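TRNA (adenine(9)-N1)-methyltransferase (Sulfolobus acidocaldarius, PDB 5A7Z) catalyses the S-adenosyl-L-methionine-dependent methylation of N1 of adenosine 9 in tRNA. Local coordinates at residues Thr187-Ile190 and Leu191-His194; Leu209-Ala212 and Thr213-Leu216. All coordinates share one frame; numbering follows the deposited sequence.

Overall arrangement
Following the chain from the N terminus, interaction 1 comes first: strand 184-185 runs into the short helix 188-192, and Thr-187 to His-194 form one helical turn and its exit, just ahead of strand 196-202. That strand is followed by strand 208-209, its antiparallel neighbour, from which the chain turns into helix 211-220 at interaction 2. Both contacts are local, each closing only a turn of its own helix, and they lie in series without nesting or crossing. Their centres are about 22 Å apart. Interaction 1 sits beside the C-terminal helices 242-255 and 259-265, interaction 2 against the end of strand 109-113, and both helices border the same mixed sheet.

Interaction 1 of 2, residues Thr187-Ile190 and Leu191-His194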
ATOM      1  N   THR A 187       5.339   6.073 -16.381  1.00 43.50           N
ATOM      2  CA  THR A 187       6.404   5.122 -16.596  1.00 41.27           C
ATOM      3  C   THR A 187       6.780   4.536 -15.250  1.00 46.43           C
ATOM      4  O   THR A 187       6.349   5.026 -14.195  1.00 45.08           O
ATOM      5  CB  THR A 187       7.652   5.807 -17.141  1.00 40.32           C
ATOM      6  OG1 THR A 187       8.130   6.716 -16.163  1.00 42.12           O
ATOM      7  CG2 THR A 187       7.366   6.562 -18.418  1.00 38.43           C
ATOM      8  N   ASP A 188       7.597   3.499 -15.287  1.00 48.25           N
ATOM      9  CA  ASP A 188       8.086   2.860 -14.078  1.00 54.92           C
ATOM     10  C   ASP A 188       8.746   3.895 -13.178  1.00 53.50           C
ATOM     11  O   ASP A 188       8.492   3.945 -11.975  1.00 48.83           O
ATOM     12  CB  ASP A 188       9.071   1.714 -14.425  1.00 53.47           C
ATOM     13  CG  ASP A 188       8.347   0.430 -14.896  1.00 67.17           C
ATOM     14  OD1 ASP A 188       7.727  -0.239 -14.038  1.00 76.46           O
ATOM     15  OD2 ASP A 188       8.388   0.094 -16.120  1.00 67.00           O
ATOM     16  N   GLN A 189       9.564   4.753 -13.763  1.00 55.20           N
ATOM     17  CA  GLN A 189      10.367   5.640 -12.955  1.00 57.05           C
ATOM     18  C   GLN A 189       9.548   6.817 -12.447  1.00 49.78           C
ATOM     19  O   GLN A 189       9.711   7.225 -11.290  1.00 45.62           O
ATOM     20  CB  GLN A 189      11.633   6.085 -13.707  1.00 64.03           C
ATOM     21  CG  GLN A 189      12.654   4.944 -13.943  1.00 70.10           C
ATOM     22  CD  GLN A 189      12.864   4.030 -12.718  1.00 76.45           C
ATOM     23  OE1 GLN A 189      12.357   2.888 -12.665  1.00 62.53           O
ATOM     24  NE2 GLN A 189      13.600   4.533 -11.724  1.00 78.06           N
ATOM     25  N   ILE A 190       8.614   7.315 -13.253  1.00 40.11           N
ATOM     26  CA  ILE A 190       7.719   8.357 -12.742  1.00 42.80           C
ATOM     27  C   ILE A 190       7.132   7.908 -11.409  1.00 42.59           C
ATOM     28  O   ILE A 190       7.112   8.656 -10.436  1.00 37.40           O
ATOM     29  CB  ILE A 190       6.554   8.654 -13.670  1.00 46.91           C
ATOM     30  CG1 ILE A 190       7.039   9.279 -14.985  1.00 49.77           C
ATOM     31  CG2 ILE A 190       5.569   9.596 -12.972  1.00 50.35           C
ATOM     32  CD1 ILE A 190       7.866  10.520 -14.815  1.00 50.84           C
ATOM     33  N   LEU A 191       6.677   6.661 -11.369  1.00 40.96           N
ATOM     34  CA  LEU A 191       6.063   6.121 -10.170  1.00 43.65           C
ATOM     35  C   LEU A 191       7.029   5.928  -9.025  1.00 44.91           C
ATOM     36  O   LEU A 191       6.700   6.250  -7.893  1.00 42.56           O
ATOM     37  CB  LEU A 191       5.366   4.810 -10.468  1.00 45.93           C
ATOM     38  CG  LEU A 191       4.276   4.883 -11.532  1.00 42.11           C
ATOM     39  CD1 LEU A 191       3.596   3.536 -11.628  1.00 40.87           C
ATOM     40  CD2 LEU A 191       3.274   5.995 -11.224  1.00 45.07           C
ATOM     41  N   ARG A 192       8.222   5.401  -9.303  1.00 48.66           N
ATOM     42  CA  ARG A 192       9.178   5.147  -8.229  1.00 48.75           C
ATOM     43  C   ARG A 192       9.685   6.467  -7.687  1.00 48.14           C
ATOM     44  O   ARG A 192       9.965   6.593  -6.504  1.00 47.02           O
ATOM     45  CB  ARG A 192      10.331   4.252  -8.690  1.00 51.97           C
ATOM     46  CG  ARG A 192       9.853   2.894  -9.208  1.00 58.11           C
ATOM     47  CD  ARG A 192      10.736   1.717  -8.789  1.00 61.95           C
ATOM     48  NE  ARG A 192      10.112   0.437  -9.157  1.00 62.49           N
ATOM     49  CZ  ARG A 192      10.081  -0.066 -10.399  1.00 63.91           C
ATOM     50  NH1 ARG A 192      10.695   0.570 -11.401  1.00 63.16           N
ATOM     51  NH2 ARG A 192       9.440  -1.210 -10.644  1.00 60.30           N
ATOM     52  N   ASP A 193       9.723   7.474  -8.540  1.00 45.41           N
ATOM     53  CA  ASP A 193      10.219   8.776  -8.139  1.00 45.31           C
ATOM     54  C   ASP A 193       9.241   9.622  -7.361  1.00 48.54           C
ATOM     55  O   ASP A 193       9.614  10.687  -6.921  1.00 52.19           O
ATOM     56  CB  ASP A 193      10.655   9.572  -9.361  1.00 55.15           C
ATOM     57  CG  ASP A 193      11.920   9.018 -10.002  1.00 60.18           C
ATOM     58  OD1 ASP A 193      12.457   7.995  -9.480  1.00 56.08           O
ATOM     59  OD2 ASP A 193      12.351   9.591 -11.039  1.00 58.88           O
ATOM     60  N   HIS A 194       8.001   9.189  -7.204  1.00 43.11           N
ATOM     61  CA  HIS A 194       7.047   9.958  -6.435  1.00 38.18           C
ATOM     62  C   HIS A 194       6.661   9.232  -5.180  1.00 36.35           C
ATOM     63  O   HIS A 194       6.770   8.056  -5.119  1.00 38.56           O
ATOM     64  CB  HIS A 194       5.847  10.299  -7.264  1.00 38.58           C
ATOM     65  CG  HIS A 194       6.075  11.435  -8.188  1.00 42.34           C
ATOM     66  ND1 HIS A 194       6.654  11.279  -9.418  1.00 47.20           N
ATOM     67  CD2 HIS A 194       5.814  12.751  -8.060  1.00 44.75           C
ATOM     68  CE1 HIS A 194       6.736  12.449 -10.016  1.00 46.87           C
ATOM     69  NE2 HIS A 194       6.237  13.359  -9.210  1.00 45.28           N
TER
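The short helix 188-192, which leads from strand 184-185 to strand 196-202 in the SPOUT-type methyltransferase domain, is held at its start by Thr-187 as N-cap and at its exit by His-194. Thr-187 OG1 accepts from Ile-190 N at 3.0 Å, closing the first turn with a nearly straight bond (167°). Behind the cap, Leu-191 N, Arg-192 N and Asp-193 N donate in turn to the carbonyl oxygens of Thr-187, Asp-188 and Gln-189.

Over this turn the Arg-192 chain, bent at chi2 (-140°), lies alongside Asp-188 and points the same way. Their carboxylate and guanidinium planes are almost parallel, 2° apart, but offset from one another, and the ion pair is long, with Asp-188 OD1 3.9 Å from Arg-192 NH2. Each end has a firmer partner in the C-terminal helical region: Asp-188 OD1 accepts from Leu-259 N, and Arg-192 NH2 donates to Val-252 O. Arg-192 NH1 also approaches CB of Asp-188 at 3.6 Å. From another side, Gln-189 OE1 meets the guanidinium edge, 3.1 Å from Arg-192 NH1, in a weak, bent hydrogen bond; the chain of Gln-189 folds at chi2 to bring its amide there.

At the exit, the imidazole of His-194 turns back beside Ile-190. His-194 ND1 donates to Ile-190 O at 2.9 Å, and this oxygen lies close to the ring plane. Lys-253 NZ donates to both Leu-191 O and His-194 O, tying the exit to helix 242-255.

The bond from ND1 requires a proton on that nitrogen and probably fixes the rotation of the ring, while Arg-192 is probably held mainly by the bond to Val-252 O, with the long ion pair and the weak amide bond adding to it.

Interaction 2 of 2, residues Leu209-Ala212 and Thr213-Leu216; sequences LDRA and TERL
Backbone bonds start helix 211-220: Glu-214 N donates to Asp-210 O at 3.0 Å, Arg-215 N to Arg-211 O and Leu-216 N to Ala-212 O. Asp-210 stands at the N-cap position, yet its carboxylate makes no capping bond; its OD1 is paired with Arg-226 instead.

Charge pairing links Arg-211 and Glu-214. With CG anti to the backbone N (chi1 180°) and a bend at chi2, the Arg-211 chain brings its guanidinium up to the Glu-214 carboxylate. Glu-214 OE2 lies over a face of that group, 3.6 Å from Arg-211 NH1; because this oxygen is well out of the guanidinium plane no N-H points at it, and the attraction is one of charges only. The two planes are 45° apart. A leucine at Arg-211 would probably leave the Glu-214 carboxylate without this positive mate and freer to swing.

Van der Waals contacts complete the turn. The Arg-215 guanidinium folds back at chi3, and Ala-212 CA lies over one face, offset toward its rim; Arg-215 NH1 comes within 3.7 Å of Ala-212 CB. Leu-209 CD1 touches Glu-214 OE1 at 3.4 Å.

Asp-113, at the end of strand 109-113, accepts from Ala-212 N and Thr-213 N, the kind of carboxylate grip on first-turn amides that is typical of a helix N terminus.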
ATOM      1  N   LEU A 209     -11.854  13.357 -11.267  1.00 51.56           N
ATOM      2  CA  LEU A 209     -11.739  14.566 -10.496  1.00 51.15           C
ATOM      3  C   LEU A 209     -11.244  14.256  -9.085  1.00 44.79           C
ATOM      4  O   LEU A 209     -11.850  13.475  -8.341  1.00 38.87           O
ATOM      5  CB  LEU A 209     -13.087  15.309 -10.439  1.00 58.03           C
ATOM      6  CG  LEU A 209     -13.213  16.461  -9.410  1.00 63.61           C
ATOM      7  CD1 LEU A 209     -12.118  17.526  -9.573  1.00 64.31           C
ATOM      8  CD2 LEU A 209     -14.593  17.111  -9.478  1.00 57.37           C
ATOM      9  N   ASP A 210     -10.109  14.859  -8.761  1.00 42.28           N
ATOM     10  CA  ASP A 210      -9.588  14.934  -7.409  1.00 40.95           C
ATOM     11  C   ASP A 210      -9.930  16.309  -6.817  1.00 36.89           C
ATOM     12  O   ASP A 210      -9.153  17.261  -6.922  1.00 37.08           O
ATOM     13  CB  ASP A 210      -8.086  14.771  -7.471  1.00 43.54           C
ATOM     14  CG  ASP A 210      -7.462  15.726  -8.437  1.00 47.00           C
ATOM     15  OD1 ASP A 210      -7.983  15.816  -9.573  1.00 56.95           O
ATOM     16  OD2 ASP A 210      -6.522  16.449  -8.058  1.00 41.27           O
ATOM     17  N   ARG A 211     -11.103  16.412  -6.215  1.00 31.07           N
ATOM     18  CA  ARG A 211     -11.655  17.693  -5.886  1.00 32.28           C
ATOM     19  C   ARG A 211     -11.009  18.332  -4.638  1.00 31.63           C
ATOM     20  O   ARG A 211     -10.833  19.531  -4.590  1.00 31.07           O
ATOM     21  CB  ARG A 211     -13.144  17.542  -5.631  1.00 38.15           C
ATOM     22  CG  ARG A 211     -13.824  18.852  -5.272  1.00 41.02           C
ATOM     23  CD  ARG A 211     -13.848  19.768  -6.476  1.00 43.35           C
ATOM     24  NE  ARG A 211     -14.936  20.760  -6.447  1.00 43.29           N
ATOM     25  CZ  ARG A 211     -15.523  21.246  -7.547  1.00 44.28           C
ATOM     26  NH1 ARG A 211     -15.157  20.795  -8.755  1.00 42.68           N
ATOM     27  NH2 ARG A 211     -16.477  22.174  -7.449  1.00 38.31           N
ATOM     28  N   ALA A 212     -10.746  17.551  -3.597  1.00 30.35           N
ATOM     29  CA  ALA A 212     -10.212  18.141  -2.359  1.00 31.61           C
ATOM     30  C   ALA A 212      -8.740  18.537  -2.573  1.00 33.97           C
ATOM     31  O   ALA A 212      -8.244  19.513  -2.006  1.00 31.63           O
ATOM     32  CB  ALA A 212     -10.362  17.191  -1.198  1.00 30.79           C
ATOM     33  N   THR A 213      -8.073  17.849  -3.477  1.00 35.05           N
ATOM     34  CA  THR A 213      -6.718  18.232  -3.816  1.00 41.44           C
ATOM     35  C   THR A 213      -6.680  19.437  -4.790  1.00 37.17           C
ATOM     36  O   THR A 213      -5.826  20.304  -4.671  1.00 41.66           O
ATOM     37  CB  THR A 213      -5.893  17.016  -4.334  1.00 46.79           C
ATOM     38  OG1 THR A 213      -6.225  16.716  -5.698  1.00 52.79           O
ATOM     39  CG2 THR A 213      -6.169  15.796  -3.477  1.00 44.37           C
ATOM     40  N   GLU A 214      -7.622  19.505  -5.719  1.00 38.38           N
ATOM     41  CA  GLU A 214      -7.802  20.712  -6.549  1.00 41.27           C
ATOM     42  C   GLU A 214      -8.045  21.954  -5.695  1.00 37.13           C
ATOM     43  O   GLU A 214      -7.528  23.035  -5.964  1.00 31.77           O
ATOM     44  CB  GLU A 214      -8.961  20.500  -7.503  1.00 44.02           C
ATOM     45  CG  GLU A 214      -9.452  21.740  -8.193  1.00 50.78           C
ATOM     46  CD  GLU A 214     -10.736  21.476  -8.941  1.00 56.11           C
ATOM     47  OE1 GLU A 214     -10.699  20.656  -9.873  1.00 65.83           O
ATOM     48  OE2 GLU A 214     -11.790  22.029  -8.556  1.00 59.75           O
ATOM     49  N   ARG A 215      -8.809  21.777  -4.639  1.00 37.16           N
ATOM     50  CA  ARG A 215      -9.097  22.855  -3.732  1.00 38.80           C
ATOM     51  C   ARG A 215      -7.836  23.341  -3.027  1.00 39.28           C
ATOM     52  O   ARG A 215      -7.614  24.558  -2.893  1.00 31.03           O
ATOM     53  CB  ARG A 215     -10.137  22.407  -2.729  1.00 44.51           C
ATOM     54  CG  ARG A 215     -10.366  23.361  -1.569  1.00 50.07           C
ATOM     55  CD  ARG A 215     -11.379  22.782  -0.566  1.00 55.76           C
ATOM     56  NE  ARG A 215     -12.364  21.888  -1.196  1.00 51.82           N
ATOM     57  CZ  ARG A 215     -12.646  20.651  -0.770  1.00 53.18           C
ATOM     58  NH1 ARG A 215     -12.041  20.132   0.309  1.00 56.07           N
ATOM     59  NH2 ARG A 215     -13.545  19.934  -1.418  1.00 49.62           N
ATOM     60  N   LEU A 216      -7.001  22.406  -2.583  1.00 38.99           N
ATOM     61  CA  LEU A 216      -5.727  22.776  -1.959  1.00 43.78           C
ATOM     62  C   LEU A 216      -4.800  23.506  -2.948  1.00 42.90           C
ATOM     63  O   LEU A 216      -4.242  24.540  -2.628  1.00 35.25           O
ATOM     64  CB  LEU A 216      -5.008  21.545  -1.416  1.00 54.65           C
ATOM     65  CG  LEU A 216      -4.102  21.904  -0.239  1.00 65.21           C
ATOM     66  CD1 LEU A 216      -4.942  22.009   1.025  1.00 73.61           C
ATOM     67  CD2 LEU A 216      -2.994  20.889  -0.059  1.00 68.59           C
TER